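PDB 3GIP: N-acyl-D-glutamate deacylase from Bordetella bronchiseptica, which hydrolyses the amide bond of N-acyl-D-glutamate, releasing D-glutamate and a carboxylate, as a zinc-containing member of the amidohydrolase superfamily. Local coordinates for residues A[7-12]-A[47-52]; A[26-31]-A[39-44]; A[308-313]-A[334-339]; A[303-308]-A[368-373]; A[354-359]-A[392-397]. One frame throughout, in Å; residues are numbered along the deposited sequence.

Contact 1 (A[7-12]-A[47-52])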
# COMPACT_ATOMS: atom_id res chain seq x y z
N LEU A 7 -19.53 -24.36 -14.06
CA LEU A 7 -18.74 -23.25 -13.55
C LEU A 7 -18.79 -23.27 -12.03
O LEU A 7 -19.78 -23.70 -11.44
CB LEU A 7 -19.31 -21.92 -14.05
CG LEU A 7 -19.17 -21.57 -15.53
CD1 LEU A 7 -20.01 -20.33 -15.83
CD2 LEU A 7 -17.71 -21.33 -15.87
N ASP A 8 -17.71 -22.81 -11.40
CA ASP A 8 -17.67 -22.78 -9.94
C ASP A 8 -18.40 -21.54 -9.44
O ASP A 8 -18.98 -21.54 -8.35
CB ASP A 8 -16.23 -22.76 -9.44
CG ASP A 8 -15.52 -24.08 -9.69
OD1 ASP A 8 -16.12 -25.13 -9.39
OD2 ASP A 8 -14.37 -24.06 -10.18
N PHE A 9 -18.39 -20.49 -10.26
CA PHE A 9 -19.04 -19.24 -9.91
C PHE A 9 -19.41 -18.47 -11.17
O PHE A 9 -18.76 -18.60 -12.21
CB PHE A 9 -18.08 -18.38 -9.07
CG PHE A 9 -18.69 -17.76 -7.84
CD1 PHE A 9 -18.25 -18.13 -6.58
CD2 PHE A 9 -19.69 -16.80 -7.95
CE1 PHE A 9 -18.79 -17.55 -5.43
CE2 PHE A 9 -20.24 -16.21 -6.80
CZ PHE A 9 -19.79 -16.59 -5.54
N LYS A 10 -20.47 -17.68 -11.09
CA LYS A 10 -20.87 -16.86 -12.22
C LYS A 10 -21.51 -15.60 -11.65
O LYS A 10 -22.25 -15.66 -10.67
CB LYS A 10 -21.83 -17.59 -13.16
CG LYS A 10 -23.26 -17.78 -12.68
CD LYS A 10 -24.10 -18.37 -13.80
CE LYS A 10 -25.56 -18.53 -13.42
NZ LYS A 10 -26.37 -19.07 -14.56
N ILE A 11 -21.18 -14.46 -12.25
CA ILE A 11 -21.70 -13.17 -11.82
C ILE A 11 -22.43 -12.62 -13.04
O ILE A 11 -21.81 -12.26 -14.04
CB ILE A 11 -20.56 -12.23 -11.41
CG1 ILE A 11 -19.73 -12.90 -10.31
CG2 ILE A 11 -21.12 -10.90 -10.94
CD1 ILE A 11 -18.47 -12.14 -9.93
N THR A 12 -23.75 -12.54 -12.94
CA THR A 12 -24.56 -12.10 -14.06
C THR A 12 -25.33 -10.79 -13.94
O THR A 12 -25.53 -10.26 -12.84
CB THR A 12 -25.57 -13.20 -14.43
OG1 THR A 12 -26.39 -12.75 -15.51
CG2 THR A 12 -26.45 -13.51 -13.22
N ALA A 47 -23.85 -23.27 -12.70
CA ALA A 47 -22.75 -22.85 -11.84
C ALA A 47 -23.03 -23.25 -10.39
O ALA A 47 -24.18 -23.28 -9.96
CB ALA A 47 -22.54 -21.35 -11.94
N ARG A 48 -21.97 -23.56 -9.65
CA ARG A 48 -22.11 -23.95 -8.25
C ARG A 48 -22.58 -22.78 -7.40
O ARG A 48 -23.37 -22.94 -6.47
CB ARG A 48 -20.77 -24.48 -7.72
CG ARG A 48 -20.31 -25.77 -8.38
CD ARG A 48 -18.99 -26.25 -7.80
NE ARG A 48 -18.62 -27.57 -8.32
CZ ARG A 48 -18.36 -27.83 -9.60
NH1 ARG A 48 -18.42 -26.87 -10.50
NH2 ARG A 48 -18.04 -29.07 -9.96
N HIS A 49 -22.07 -21.59 -7.72
CA HIS A 49 -22.45 -20.37 -7.00
C HIS A 49 -22.75 -19.30 -8.03
O HIS A 49 -22.16 -19.28 -9.11
CB HIS A 49 -21.31 -19.89 -6.10
CG HIS A 49 -20.83 -20.93 -5.13
ND1 HIS A 49 -19.90 -21.89 -5.48
CD2 HIS A 49 -21.15 -21.16 -3.84
CE1 HIS A 49 -19.67 -22.66 -4.43
NE2 HIS A 49 -20.41 -22.24 -3.43
N ALA A 50 -23.67 -18.39 -7.70
CA ALA A 50 -24.02 -17.33 -8.62
C ALA A 50 -24.44 -16.05 -7.92
O ALA A 50 -25.13 -16.08 -6.90
CB ALA A 50 -25.13 -17.79 -9.55
N TRP A 51 -24.00 -14.92 -8.47
CA TRP A 51 -24.33 -13.61 -7.93
C TRP A 51 -25.07 -12.79 -8.98
O TRP A 51 -24.73 -12.84 -10.17
CB TRP A 51 -23.08 -12.84 -7.52
CG TRP A 51 -22.45 -13.27 -6.23
CD1 TRP A 51 -23.02 -14.03 -5.24
CD2 TRP A 51 -21.15 -12.90 -5.75
NE1 TRP A 51 -22.15 -14.15 -4.18
CE2 TRP A 51 -21.00 -13.47 -4.47
CE3 TRP A 51 -20.10 -12.15 -6.29
CZ2 TRP A 51 -19.83 -13.31 -3.71
CZ3 TRP A 51 -18.94 -11.99 -5.53
CH2 TRP A 51 -18.82 -12.57 -4.26
N ASP A 52 -26.07 -12.04 -8.55
CA ASP A 52 -26.84 -11.18 -9.44
C ASP A 52 -26.24 -9.78 -9.33
O ASP A 52 -26.44 -9.09 -8.34
CB ASP A 52 -28.31 -11.16 -9.03
CG ASP A 52 -29.14 -10.19 -9.86
OD1 ASP A 52 -28.62 -9.68 -10.88
OD2 ASP A 52 -30.31 -9.95 -9.50

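Contact 2 (A[26-31]-A[39-44])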
# COMPACT_ATOMS: atom_id res chain seq x y z
N ARG A 26 -22.00 -4.60 -20.90
CA ARG A 26 -22.95 -5.54 -20.31
C ARG A 26 -22.53 -6.96 -20.66
O ARG A 26 -22.62 -7.38 -21.81
CB ARG A 26 -24.36 -5.26 -20.85
CG ARG A 26 -25.37 -6.35 -20.52
CD ARG A 26 -25.76 -6.36 -19.04
NE ARG A 26 -26.47 -7.59 -18.70
CZ ARG A 26 -25.87 -8.75 -18.43
NH1 ARG A 26 -24.55 -8.84 -18.46
NH2 ARG A 26 -26.60 -9.82 -18.15
N ALA A 27 -22.07 -7.70 -19.65
CA ALA A 27 -21.63 -9.08 -19.85
C ALA A 27 -21.55 -9.83 -18.52
O ALA A 27 -21.45 -9.21 -17.46
CB ALA A 27 -20.27 -9.09 -20.54
N ASP A 28 -21.60 -11.15 -18.58
CA ASP A 28 -21.51 -11.98 -17.38
C ASP A 28 -20.10 -12.54 -17.24
O ASP A 28 -19.38 -12.68 -18.23
CB ASP A 28 -22.51 -13.15 -17.44
CG ASP A 28 -23.93 -12.69 -17.70
OD1 ASP A 28 -24.29 -11.58 -17.25
OD2 ASP A 28 -24.70 -13.45 -18.33
N LEU A 29 -19.70 -12.84 -16.01
CA LEU A 29 -18.37 -13.38 -15.75
C LEU A 29 -18.48 -14.79 -15.19
O LEU A 29 -19.24 -15.03 -14.25
CB LEU A 29 -17.64 -12.48 -14.75
CG LEU A 29 -16.19 -12.83 -14.41
CD1 LEU A 29 -15.27 -12.37 -15.52
CD2 LEU A 29 -15.80 -12.15 -13.11
N GLY A 30 -17.72 -15.71 -15.77
CA GLY A 30 -17.72 -17.09 -15.31
C GLY A 30 -16.39 -17.47 -14.69
O GLY A 30 -15.33 -17.09 -15.19
N VAL A 31 -16.44 -18.23 -13.60
CA VAL A 31 -15.23 -18.64 -12.91
C VAL A 31 -15.14 -20.16 -12.74
O VAL A 31 -16.14 -20.82 -12.46
CB VAL A 31 -15.15 -17.99 -11.51
CG1 VAL A 31 -13.91 -18.48 -10.77
CG2 VAL A 31 -15.12 -16.48 -11.64
N ILE A 39 -16.44 -15.03 -20.39
CA ILE A 39 -17.08 -13.73 -20.27
C ILE A 39 -18.06 -13.59 -21.43
O ILE A 39 -17.70 -13.81 -22.59
CB ILE A 39 -16.05 -12.58 -20.33
CG1 ILE A 39 -15.09 -12.67 -19.15
CG2 ILE A 39 -16.77 -11.24 -20.34
CD1 ILE A 39 -14.01 -11.60 -19.13
N GLY A 40 -19.30 -13.23 -21.11
CA GLY A 40 -20.32 -13.07 -22.13
C GLY A 40 -21.70 -13.39 -21.59
O GLY A 40 -22.08 -12.89 -20.53
N GLU A 41 -22.46 -14.20 -22.31
CA GLU A 41 -23.80 -14.58 -21.88
C GLU A 41 -23.73 -15.91 -21.13
O GLU A 41 -23.45 -16.95 -21.73
CB GLU A 41 -24.73 -14.72 -23.09
CG GLU A 41 -26.13 -15.21 -22.75
CD GLU A 41 -26.86 -14.28 -21.79
OE1 GLU A 41 -27.00 -13.09 -22.11
OE2 GLU A 41 -27.28 -14.76 -20.71
N LEU A 42 -23.99 -15.87 -19.83
CA LEU A 42 -23.93 -17.07 -19.00
C LEU A 42 -25.21 -17.32 -18.22
O LEU A 42 -25.23 -18.12 -17.29
CB LEU A 42 -22.76 -16.97 -18.03
CG LEU A 42 -21.38 -16.71 -18.65
CD1 LEU A 42 -20.34 -16.55 -17.55
CD2 LEU A 42 -21.01 -17.87 -19.57
N GLY A 43 -26.29 -16.64 -18.60
CA GLY A 43 -27.55 -16.80 -17.91
C GLY A 43 -28.04 -18.22 -17.73
O GLY A 43 -28.56 -18.58 -16.68
N ALA A 44 -27.88 -19.04 -18.77
CA ALA A 44 -28.33 -20.43 -18.72
C ALA A 44 -27.20 -21.42 -18.43
O ALA A 44 -27.42 -22.63 -18.44
CB ALA A 44 -29.01 -20.79 -20.03

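Contact 3 (A[308-313]-A[334-339])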
# COMPACT_ATOMS: atom_id res chain seq x y z
N THR A 308 2.25 3.92 23.72
CA THR A 308 2.49 2.82 24.64
C THR A 308 2.43 3.27 26.11
O THR A 308 1.75 2.63 26.91
CB THR A 308 3.83 2.14 24.34
OG1 THR A 308 3.82 1.67 22.99
CG2 THR A 308 4.04 0.95 25.27
N PRO A 309 3.12 4.36 26.47
CA PRO A 309 3.06 4.79 27.87
C PRO A 309 1.75 5.47 28.25
O PRO A 309 1.31 5.40 29.40
CB PRO A 309 4.26 5.72 27.99
CG PRO A 309 4.33 6.35 26.62
CD PRO A 309 4.11 5.15 25.72
N HIS A 310 1.11 6.13 27.29
CA HIS A 310 -0.14 6.83 27.55
C HIS A 310 -1.25 6.46 26.57
O HIS A 310 -1.70 7.28 25.77
CB HIS A 310 0.12 8.34 27.51
CG HIS A 310 0.97 8.81 28.65
ND1 HIS A 310 0.48 8.96 29.93
CD2 HIS A 310 2.29 9.10 28.72
CE1 HIS A 310 1.46 9.32 30.74
NE2 HIS A 310 2.57 9.41 30.03
N PRO A 311 -1.72 5.20 26.64
CA PRO A 311 -2.78 4.73 25.76
C PRO A 311 -4.09 5.51 25.87
O PRO A 311 -4.92 5.46 24.98
CB PRO A 311 -2.92 3.26 26.15
CG PRO A 311 -2.55 3.27 27.61
CD PRO A 311 -1.35 4.17 27.63
N GLU A 312 -4.25 6.24 26.97
CA GLU A 312 -5.46 7.03 27.18
C GLU A 312 -5.50 8.21 26.21
O GLU A 312 -6.57 8.74 25.91
CB GLU A 312 -5.52 7.55 28.62
CG GLU A 312 -4.53 8.69 28.94
CD GLU A 312 -3.13 8.22 29.29
OE1 GLU A 312 -2.79 7.05 29.00
OE2 GLU A 312 -2.36 9.03 29.84
N CYS A 313 -4.33 8.59 25.70
CA CYS A 313 -4.21 9.74 24.81
C CYS A 313 -4.58 9.53 23.34
O CYS A 313 -4.60 10.49 22.57
CB CYS A 313 -2.80 10.32 24.91
SG CYS A 313 -2.42 11.00 26.55
N ARG A 334 7.60 13.80 23.70
CA ARG A 334 8.64 12.91 24.18
C ARG A 334 8.11 11.97 25.26
O ARG A 334 8.51 10.81 25.33
CB ARG A 334 9.82 13.72 24.71
CG ARG A 334 10.57 14.45 23.61
CD ARG A 334 11.59 15.43 24.17
NE ARG A 334 12.29 16.13 23.10
CZ ARG A 334 13.00 17.24 23.27
NH1 ARG A 334 13.10 17.79 24.47
NH2 ARG A 334 13.61 17.81 22.23
N ARG A 335 7.20 12.46 26.10
CA ARG A 335 6.63 11.64 27.16
C ARG A 335 5.67 10.59 26.60
O ARG A 335 5.46 9.55 27.22
CB ARG A 335 5.89 12.51 28.18
CG ARG A 335 6.78 13.45 28.97
CD ARG A 335 5.96 14.17 30.03
NE ARG A 335 6.71 15.22 30.71
CZ ARG A 335 6.19 16.04 31.61
NH1 ARG A 335 4.91 15.93 31.95
NH2 ARG A 335 6.94 16.98 32.18
N LEU A 336 5.10 10.89 25.44
CA LEU A 336 4.16 9.98 24.79
C LEU A 336 4.84 8.84 24.05
O LEU A 336 4.22 7.82 23.74
CB LEU A 336 3.29 10.76 23.80
CG LEU A 336 2.23 11.69 24.38
CD1 LEU A 336 1.73 12.64 23.30
CD2 LEU A 336 1.09 10.88 24.97
N ALA A 337 6.13 9.00 23.77
CA ALA A 337 6.89 8.00 23.03
C ALA A 337 7.05 6.66 23.74
O ALA A 337 7.25 6.61 24.96
CB ALA A 337 8.27 8.56 22.68
N PRO A 338 6.94 5.55 22.99
CA PRO A 338 6.67 5.54 21.54
C PRO A 338 5.19 5.74 21.25
O PRO A 338 4.32 5.23 21.97
CB PRO A 338 7.16 4.16 21.11
CG PRO A 338 6.89 3.33 22.32
CD PRO A 338 7.35 4.22 23.45
N ALA A 339 4.90 6.48 20.19
CA ALA A 339 3.52 6.77 19.82
C ALA A 339 3.39 7.03 18.32
O ALA A 339 4.37 7.03 17.59
CB ALA A 339 3.02 7.98 20.59

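Contact 4 (A[303-308]-A[368-373])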
# COMPACT_ATOMS: atom_id res chain seq x y z
N ARG A 303 -2.65 14.75 16.08
CA ARG A 303 -3.58 13.93 16.84
C ARG A 303 -3.02 12.53 17.04
O ARG A 303 -2.64 11.85 16.09
CB ARG A 303 -4.93 13.87 16.11
CG ARG A 303 -6.03 13.20 16.92
CD ARG A 303 -7.33 13.06 16.14
NE ARG A 303 -8.12 14.30 16.10
CZ ARG A 303 -9.29 14.40 15.48
NH1 ARG A 303 -9.79 13.34 14.85
NH2 ARG A 303 -9.97 15.54 15.49
N ILE A 304 -2.97 12.10 18.30
CA ILE A 304 -2.42 10.79 18.64
C ILE A 304 -3.24 9.61 18.13
O ILE A 304 -4.46 9.59 18.25
CB ILE A 304 -2.24 10.69 20.18
CG1 ILE A 304 -1.41 11.88 20.68
CG2 ILE A 304 -1.56 9.38 20.55
CD1 ILE A 304 -0.06 12.06 19.98
N THR A 305 -2.55 8.63 17.56
CA THR A 305 -3.20 7.42 17.04
C THR A 305 -2.96 6.24 17.99
O THR A 305 -3.72 5.27 17.99
CB THR A 305 -2.66 7.05 15.65
OG1 THR A 305 -1.23 7.02 15.68
CG2 THR A 305 -3.11 8.08 14.62
N TRP A 306 -1.89 6.34 18.78
CA TRP A 306 -1.54 5.32 19.76
C TRP A 306 -0.36 5.82 20.59
O TRP A 306 0.38 6.69 20.14
CB TRP A 306 -1.16 3.99 19.10
CG TRP A 306 0.08 4.03 18.24
CD1 TRP A 306 0.15 4.39 16.93
CD2 TRP A 306 1.43 3.71 18.63
NE1 TRP A 306 1.44 4.32 16.48
CE2 TRP A 306 2.25 3.90 17.50
CE3 TRP A 306 2.01 3.28 19.83
CZ2 TRP A 306 3.63 3.67 17.53
CZ3 TRP A 306 3.39 3.05 19.86
CH2 TRP A 306 4.18 3.25 18.71
N SER A 307 -0.21 5.29 21.80
CA SER A 307 0.89 5.65 22.68
C SER A 307 1.06 4.51 23.68
O SER A 307 0.13 4.17 24.42
CB SER A 307 0.61 6.94 23.45
OG SER A 307 1.59 7.14 24.46
N THR A 308 2.25 3.92 23.72
CA THR A 308 2.49 2.82 24.64
C THR A 308 2.43 3.27 26.11
O THR A 308 1.75 2.63 26.91
CB THR A 308 3.83 2.14 24.34
OG1 THR A 308 3.82 1.67 22.99
CG2 THR A 308 4.04 0.95 25.27
N PRO A 368 -2.92 -1.03 10.56
CA PRO A 368 -3.80 -1.96 11.27
C PRO A 368 -3.69 -2.14 12.78
O PRO A 368 -4.66 -2.55 13.41
CB PRO A 368 -3.59 -3.27 10.51
CG PRO A 368 -2.18 -3.17 10.04
CD PRO A 368 -2.13 -1.74 9.54
N ASN A 369 -2.54 -1.84 13.37
CA ASN A 369 -2.40 -2.02 14.81
C ASN A 369 -2.65 -0.77 15.65
O ASN A 369 -2.70 -0.84 16.87
CB ASN A 369 -1.03 -2.61 15.15
CG ASN A 369 0.12 -1.80 14.58
OD1 ASN A 369 0.26 -0.61 14.87
ND2 ASN A 369 0.95 -2.45 13.77
N ASP A 370 -2.81 0.38 14.99
CA ASP A 370 -3.07 1.63 15.69
C ASP A 370 -4.39 1.56 16.48
O ASP A 370 -5.38 1.02 16.00
CB ASP A 370 -3.16 2.80 14.70
CG ASP A 370 -1.81 3.20 14.14
OD1 ASP A 370 -0.82 2.46 14.34
OD2 ASP A 370 -1.74 4.27 13.50
N ALA A 371 -4.40 2.13 17.68
CA ALA A 371 -5.60 2.12 18.51
C ALA A 371 -6.69 2.97 17.86
O ALA A 371 -7.86 2.59 17.84
CB ALA A 371 -5.28 2.66 19.91
N ARG A 372 -6.30 4.13 17.34
CA ARG A 372 -7.21 5.05 16.67
C ARG A 372 -6.54 5.39 15.35
O ARG A 372 -5.97 6.47 15.19
CB ARG A 372 -7.42 6.32 17.50
CG ARG A 372 -8.41 7.29 16.90
CD ARG A 372 -9.81 6.70 16.86
NE ARG A 372 -10.36 6.54 18.20
CZ ARG A 372 -10.65 7.55 19.02
NH1 ARG A 372 -10.45 8.80 18.62
NH2 ARG A 372 -11.14 7.31 20.22
N PRO A 373 -6.60 4.47 14.39
CA PRO A 373 -5.98 4.66 13.08
C PRO A 373 -6.57 5.73 12.18
O PRO A 373 -7.70 6.18 12.37
CB PRO A 373 -6.11 3.28 12.45
CG PRO A 373 -7.47 2.86 12.94
CD PRO A 373 -7.40 3.24 14.41
O HOH W 1 -6.42 9.43 16.04
O HOH W 2 0.01 6.27 13.32

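Contact 5 (A[354-359]-A[392-397])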
# COMPACT_ATOMS: atom_id res chain seq x y z
N ILE A 354 -2.42 15.06 -7.91
CA ILE A 354 -1.40 14.02 -7.95
C ILE A 354 -2.05 12.72 -8.40
O ILE A 354 -1.49 11.99 -9.22
CB ILE A 354 -0.75 13.83 -6.56
CG1 ILE A 354 0.04 15.10 -6.20
CG2 ILE A 354 0.18 12.61 -6.57
CD1 ILE A 354 0.58 15.11 -4.79
N PHE A 355 -3.24 12.43 -7.88
CA PHE A 355 -3.94 11.21 -8.26
C PHE A 355 -4.23 11.19 -9.76
O PHE A 355 -4.23 10.14 -10.38
CB PHE A 355 -5.26 11.07 -7.49
CG PHE A 355 -6.07 9.88 -7.92
CD1 PHE A 355 -5.53 8.60 -7.87
CD2 PHE A 355 -7.36 10.04 -8.41
CE1 PHE A 355 -6.26 7.49 -8.31
CE2 PHE A 355 -8.10 8.94 -8.86
CZ PHE A 355 -7.55 7.67 -8.81
N GLN A 356 -4.46 12.36 -10.34
CA GLN A 356 -4.75 12.44 -11.76
C GLN A 356 -3.56 12.09 -12.64
O GLN A 356 -3.72 11.81 -13.82
CB GLN A 356 -5.28 13.83 -12.12
CG GLN A 356 -6.68 14.08 -11.62
CD GLN A 356 -7.20 15.45 -12.00
OE1 GLN A 356 -6.60 16.46 -11.67
NE2 GLN A 356 -8.33 15.48 -12.70
N HIS A 357 -2.35 12.11 -12.07
CA HIS A 357 -1.18 11.78 -12.87
C HIS A 357 -1.38 10.39 -13.46
O HIS A 357 -1.81 9.47 -12.76
CB HIS A 357 0.09 11.83 -12.02
CG HIS A 357 1.34 11.63 -12.81
ND1 HIS A 357 1.74 10.39 -13.28
CD2 HIS A 357 2.25 12.51 -13.29
CE1 HIS A 357 2.83 10.52 -14.01
NE2 HIS A 357 3.16 11.80 -14.03
N PRO A 358 -1.07 10.21 -14.76
CA PRO A 358 -1.22 8.93 -15.45
C PRO A 358 -0.61 7.69 -14.80
O PRO A 358 -1.08 6.58 -15.01
CB PRO A 358 -0.60 9.21 -16.83
CG PRO A 358 -0.88 10.66 -17.04
CD PRO A 358 -0.54 11.24 -15.68
N CYS A 359 0.44 7.88 -14.00
CA CYS A 359 1.08 6.73 -13.36
C CYS A 359 0.77 6.61 -11.88
O CYS A 359 1.47 5.90 -11.15
CB CYS A 359 2.59 6.80 -13.55
SG CYS A 359 3.09 6.79 -15.29
N ALA A 392 -16.21 14.24 -7.40
CA ALA A 392 -15.35 15.24 -8.03
C ALA A 392 -15.14 15.07 -9.54
O ALA A 392 -14.66 15.99 -10.20
CB ALA A 392 -14.00 15.27 -7.32
N ARG A 393 -15.49 13.90 -10.06
CA ARG A 393 -15.32 13.62 -11.49
C ARG A 393 -13.90 13.87 -11.98
O ARG A 393 -13.70 14.43 -13.06
CB ARG A 393 -16.31 14.45 -12.31
CG ARG A 393 -17.77 14.14 -11.99
CD ARG A 393 -18.04 12.67 -12.21
NE ARG A 393 -19.41 12.29 -11.84
CZ ARG A 393 -19.85 11.04 -11.84
NH1 ARG A 393 -19.04 10.04 -12.17
NH2 ARG A 393 -21.10 10.78 -11.49
N LEU A 394 -12.92 13.46 -11.18
CA LEU A 394 -11.51 13.65 -11.54
C LEU A 394 -11.11 12.81 -12.74
O LEU A 394 -10.17 13.14 -13.46
CB LEU A 394 -10.61 13.32 -10.35
CG LEU A 394 -10.73 14.23 -9.13
CD1 LEU A 394 -9.77 13.74 -8.05
CD2 LEU A 394 -10.41 15.67 -9.53
N MET A 395 -11.81 11.69 -12.93
CA MET A 395 -11.59 10.80 -14.06
C MET A 395 -12.80 9.88 -14.12
O MET A 395 -13.64 9.92 -13.23
CB MET A 395 -10.29 9.98 -13.89
CG MET A 395 -10.26 9.04 -12.69
SD MET A 395 -8.66 8.18 -12.55
CE MET A 395 -7.59 9.55 -12.12
N THR A 396 -12.92 9.08 -15.17
CA THR A 396 -14.06 8.19 -15.27
C THR A 396 -13.86 6.98 -14.38
O THR A 396 -12.74 6.72 -13.92
CB THR A 396 -14.27 7.67 -16.70
OG1 THR A 396 -13.15 6.87 -17.09
CG2 THR A 396 -14.42 8.84 -17.67
N LEU A 397 -14.93 6.25 -14.13
CA LEU A 397 -14.86 5.05 -13.31
C LEU A 397 -13.93 4.05 -14.00
O LEU A 397 -13.13 3.37 -13.35
CB LEU A 397 -16.25 4.46 -13.12
CG LEU A 397 -16.37 3.27 -12.17
CD1 LEU A 397 -15.80 3.63 -10.80
CD2 LEU A 397 -17.84 2.87 -12.04

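Contact 1 (A[7-12]-A[47-52])
W51 N donates to K10 O and T12 N to W51 O (3.0 Å), joining strands 9-12 and 50-52 in parallel. Earlier, R48 N reaches L7 O at 2.8 Å, and the H49 ring reinforces the weak bond from H49 N to D8 O: ND1 meets the same oxygen at 3.0 Å, in the imidazole plane. D8 OD1 lies 3.1 Å from R48 NH1 but well out of the guanidinium plane, a salt bridge of charge alone, while D8 OD2 is bound by D33 N.

On the side of F9, H49 and W51 an aromatic cluster forms: H49 CB sits over the centre of the F9 ring, 3.5 Å from its centroid, and the CE2-CZ edge of F9 points at the face of the W51 indole in a T-shaped pair, planes 72° apart. On the other face K10 CG, set between the backbone N and the carbonyl carbon (chi1 74°), lies 3.7 Å from A47 CB and 3.6 Å from A50 CB; NZ continues to H45 O and L42 O.

D8 and F9 form a classic bulge opposite V31 of strand 28-32, which flanks strand 7-12 across from 50-52, and L456 of strand 452-457 touches F9, I11 and W51.

Contact 2 (A[26-31]-A[39-44])
D28 and G40 form an antiparallel hydrogen-bonded pair in the beta hairpin of strands 28-32 and 35-40, with D28 N to G40 O at 2.7 Å and G40 N to D28 O at 2.9 Å. The next pair, L29 with I39, is non-hydrogen-bonded, and here the packing is tight: with L29 CG anti to the backbone N, the two side chains lie side by side, pointing the same way, and L29 CD1 comes 3.6 Å from I39 CG1. A27 CB meets the other branch of I39, CG2, more distantly.

G40 has backbone angles (150°/-132°) at which a CB would press on the preceding carbonyl, and beyond it the chain leaves the strand. L42 folds back, its CD1 reaching G30 N at 3.3 Å, where glycine leaves room for the methyl.

The side of E41 and G43 is looser and exposed. E41 OE2 accepts from G43 N (3.0 Å) and stays 3.7 Å from D28 OD2, a proximity of like charges that might raise the proton affinity of either group, although R26 probably offsets it at D28 by gripping OD1 end-on with NH1 and NH2. G13 N also binds OD1. The second carboxylate oxygen ties down the departing chain: L42 N points at the anti lone pair of D28 OD2, 2.9 Å away and nearly straight at 171°.

Contact 3 (A[308-313]-A[334-339])
T308 N meets P338 O at 3.0 Å in a bond straight at both ends, the N-H aimed at the oxygen at 168° and the donor nearly along the C=O axis, where the chain leaves strand 303-307 and passes the end of helix 329-336. The T308 and P338 side chains cross obliquely, OG1 lying 3.6 Å from P338 CG.

P309 lays its ring against the carbonyls at the end of the helix: CG is 3.2 Å from L336 O and 3.4 Å from A337 O. L336 O also accepts a bond from S307 OG. The segment 334-339 thus forms a helix-to-strand connection, with a cis peptide before P338 turning the chain toward strand 339-343, and the proline-rich loop 308-313 covers that turn.

H310 presents its ring edge to the helix, CD2 standing 3.5 Å from R335 O with the oxygen near the ring plane. ND1 donates to E312 OE2 at 2.8 Å, which helps fix the rotation of the imidazole.

Deeper in, L336 CG is anti to the carbonyl carbon (chi1 -72°), and the CD2 methyl beyond it touches both H310 CB (3.7 Å) and C313 SG (3.9 Å). L318 and W325 of helix 318-325 also touch L336, and the W325 ring meets that of H310.

Contact 4 (A[303-308]-A[368-373])
R372 N donates to T305 O at 2.9 Å, tying the loop to the strand. T305 is where strand 303-307 breaks and turns a corner, so the 368-373 loop binds at the bend.

Water supplies other polar links. One molecule donates to both I304 O and R372 O; a second lies between T305 OG1 (2.8 Å) and D370 OD2 (2.7 Å), linking two groups that are themselves 3.5 Å apart. With OG1 between the backbone N and the carbonyl carbon (chi1 51°), the T305 hydroxyl lies on the D370 side and shares this water, while CG2 lies 3.3 Å from R372 O.

Van der Waals contacts complete the joint: D370 OD1 approaches W306 CD1 at 3.4 Å, the carboxylate and indole planes turned 43° apart.

D370 lies about 12 Å from the bound zinc ion, measured from its side chain. The contact joins a small antiparallel sheet to a loop of what is probably the TIM-barrel-type amidohydrolase domain. Strand 303-307 pairs with strand 339-343 through T305 and W306, which bond to G340, while the loop leads on into helix 376-391.

Contact 5 (A[354-359]-A[392-397])
F355 and M395 meet at about a right angle, the thioether end of the methionine against one corner of the phenyl ring. M395 CG lies between its backbone N and carbonyl carbon (chi1 63°), and after an extended chi2 the chain bends at chi3 (69°), bringing CE to 3.4 Å from F355 CE2. SD follows at 3.8 Å from the same CE2, and its line to the ring centroid is 48° off the normal: an oblique Met-aromatic contact. At the ring edge L394 CD1 makes a more distant contact, 4.4 Å from F355 CD2.

Q356 leaves the last turn of helix 348-356 with its chain extended beyond CG and crosses L394 at about a right angle. Its NE2 donates to L394 O at 3.1 Å; the oxygen lies in the amide plane, and the donor arrives on a carbonyl lone pair. The CD2 methyl of L394 packs beside the same amide.

V384 and Y388 of helix 376-391 also touch F355, and R403 binds the carbonyls of F355 and Q356, all probably parts of the TIM-barrel-type amidohydrolase domain. The chemistry is thus divided: dispersion and sulfur-aromatic contact on the buried side, with a single directional amide bond at the partly exposed margin, setting the helix end against the 392-397 connection.

Contacts 1 and 2 share one four-stranded sheet, far from contacts 3 and 4: strands 7-12 and 28-32 are neighbours in it, and F9 O probably bonds to V31 N between them. Backbone pairing dominates both, with a salt bridge at the outer end of contact 1 and a buried carboxylate at the centre of contact 2. Contacts 3 and 4 also touch, sharing T308 at the edge of a three-stranded antiparallel sheet; there a backbone bond in each is supplemented by proline packing in contact 3 and by water in contact 4. Contact 5 touches none of the others and relies on side chains. All five are only partly buried; contact 3 is mostly surface, whereas contact 5 has no fully exposed touching residue.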